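Local coordinates for protein triacylglycerol lipase (Clostridium botulinum, PDB 5AH1) that hydrolyses ester bonds as a zinc-binding alpha/beta-hydrolase of the triacylglycerol lipase class and also acts on synthetic polyesters, at residues Lys168-Glu173 against Lys218-Ser223. Numbering follows the deposited sequence.
Sequences KNISNE and KHWIHS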
# COMPACT_ATOMS: atom_id res chain seq x y z
N LYS A 168 5.03 21.23 -0.19
CA LYS A 168 4.94 21.97 -1.43
C LYS A 168 6.30 22.32 -2.03
O LYS A 168 6.38 22.57 -3.24
CB LYS A 168 4.13 23.25 -1.23
CG LYS A 168 2.64 23.01 -0.99
CD LYS A 168 1.86 24.33 -0.98
CE LYS A 168 1.51 24.78 0.43
NZ LYS A 168 0.52 23.87 1.09
N ASN A 169 7.34 22.31 -1.20
CA ASN A 169 8.68 22.70 -1.61
C ASN A 169 9.53 21.54 -2.13
O ASN A 169 10.72 21.71 -2.40
CB ASN A 169 9.40 23.42 -0.46
CG ASN A 169 9.48 22.57 0.81
OD1 ASN A 169 8.57 21.79 1.13
ND2 ASN A 169 10.58 22.73 1.56
N ILE A 170 8.92 20.37 -2.27
CA ILE A 170 9.62 19.19 -2.76
C ILE A 170 10.38 19.50 -4.05
O ILE A 170 9.88 20.24 -4.90
CB ILE A 170 8.63 18.02 -3.00
CG1 ILE A 170 9.38 16.72 -3.26
CG2 ILE A 170 7.60 18.34 -4.12
CD1 ILE A 170 8.48 15.48 -3.16
N SER A 171 11.59 18.99 -4.18
CA SER A 171 12.44 19.31 -5.32
C SER A 171 13.59 18.32 -5.37
O SER A 171 13.72 17.45 -4.50
CB SER A 171 13.03 20.72 -5.19
OG SER A 171 13.98 20.76 -4.15
N ASN A 172 14.45 18.47 -6.38
CA ASN A 172 15.64 17.63 -6.46
C ASN A 172 16.54 17.82 -5.24
O ASN A 172 17.26 16.90 -4.84
CB ASN A 172 16.44 17.94 -7.73
CG ASN A 172 15.70 17.58 -9.00
OD1 ASN A 172 14.76 16.77 -9.00
ND2 ASN A 172 16.13 18.18 -10.11
N GLU A 173 16.48 19.01 -4.64
CA GLU A 173 17.24 19.32 -3.43
C GLU A 173 16.48 18.90 -2.17
O GLU A 173 17.06 18.35 -1.24
CB GLU A 173 17.58 20.81 -3.37
CG GLU A 173 18.54 21.29 -4.46
CD GLU A 173 17.93 21.27 -5.85
OE1 GLU A 173 16.76 21.68 -6.01
OE2 GLU A 173 18.63 20.85 -6.80
N LYS A 218 12.57 14.43 -12.84
CA LYS A 218 12.47 14.84 -11.44
C LYS A 218 13.03 13.75 -10.54
O LYS A 218 12.63 12.58 -10.65
CB LYS A 218 11.02 15.16 -11.08
CG LYS A 218 10.48 16.33 -11.86
CD LYS A 218 8.96 16.48 -11.75
CE LYS A 218 8.42 17.46 -12.78
NZ LYS A 218 8.71 17.02 -14.18
N HIS A 219 13.94 14.15 -9.66
CA HIS A 219 14.65 13.24 -8.76
C HIS A 219 14.38 13.67 -7.32
O HIS A 219 15.27 14.10 -6.59
CB HIS A 219 16.12 13.23 -9.14
CG HIS A 219 16.31 12.87 -10.58
ND1 HIS A 219 16.06 11.61 -11.06
CD2 HIS A 219 16.59 13.64 -11.66
CE1 HIS A 219 16.25 11.59 -12.37
NE2 HIS A 219 16.57 12.81 -12.76
N TRP A 220 13.11 13.54 -6.95
CA TRP A 220 12.58 14.05 -5.69
C TRP A 220 12.56 13.01 -4.58
O TRP A 220 12.26 13.33 -3.44
CB TRP A 220 11.14 14.48 -5.91
CG TRP A 220 10.93 15.65 -6.81
CD1 TRP A 220 11.88 16.40 -7.45
CD2 TRP A 220 9.67 16.23 -7.15
NE1 TRP A 220 11.28 17.41 -8.17
CE2 TRP A 220 9.92 17.33 -8.00
CE3 TRP A 220 8.34 15.92 -6.83
CZ2 TRP A 220 8.90 18.13 -8.51
CZ3 TRP A 220 7.33 16.70 -7.34
CH2 TRP A 220 7.62 17.79 -8.18
N ILE A 221 12.82 11.75 -4.94
CA ILE A 221 12.61 10.61 -4.05
C ILE A 221 13.96 9.99 -3.69
O ILE A 221 14.68 9.53 -4.56
CB ILE A 221 11.73 9.55 -4.71
CG1 ILE A 221 10.45 10.19 -5.30
CG2 ILE A 221 11.43 8.48 -3.71
CD1 ILE A 221 9.61 10.96 -4.31
N HIS A 222 14.32 10.03 -2.41
CA HIS A 222 15.58 9.43 -1.99
C HIS A 222 15.46 7.93 -1.73
O HIS A 222 16.39 7.17 -2.02
CB HIS A 222 16.11 10.13 -0.73
CG HIS A 222 17.55 9.88 -0.48
ND1 HIS A 222 18.51 9.98 -1.47
CD2 HIS A 222 18.21 9.56 0.66
CE1 HIS A 222 19.69 9.73 -0.95
NE2 HIS A 222 19.54 9.45 0.33
N SER A 223 14.33 7.51 -1.17
CA SER A 223 14.09 6.11 -0.93
C SER A 223 12.62 5.77 -1.08
O SER A 223 11.75 6.61 -0.87
CB SER A 223 14.58 5.70 0.46
OG SER A 223 13.75 6.22 1.48
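I170, S171 and N172 pack against H219 and W220 where two neighbouring parallel strands of the alpha/beta-hydrolase sheet are about to begin: 168-173 is part of the loop leading into strand 176-181, and 218-223 runs into strand 221-227. The apolar half of the contact is the indole of W220. I170 crosses it at about a right angle and lays CG2 over one face of the six-membered ring, a CH-pi contact 3.9 Å from the ring centroid. With CG1 of I170 anti to the backbone N (chi1 -169°), that atom also meets the indole, 3.8 Å from CE3 of W220. CD1, at the end of the same branch, approaches CE3 as well. S171 adds main chain only to this face, its CA lying 3.6 Å from NE1 of W220, while its own CB points away. Behind the indole, on the opposite face, sits CB of K218 from the same segment. I139 and V140 of helix 128-140 also touch I170, and L195 of helix 183-197 touches W220, so the pair joins the sheet end to two helices.

The polar half belongs to N172. Its OD1 accepts the backbone N-H of H219 at 2.8 Å, a nearly straight bond (162° at the hydrogen) whose donor is tilted 33° from the carbonyl plane. In return, CA of N172 makes a CA-H...O contact of 3.6 Å with O of H219. NZ of K175 bonds to that same O of H219 and to O of N172, tying the two backbones together just ahead of strand 176-181. OD1 of N172 also lies near the plane of the indole at its edge, 3.3 Å from CD1 of W220.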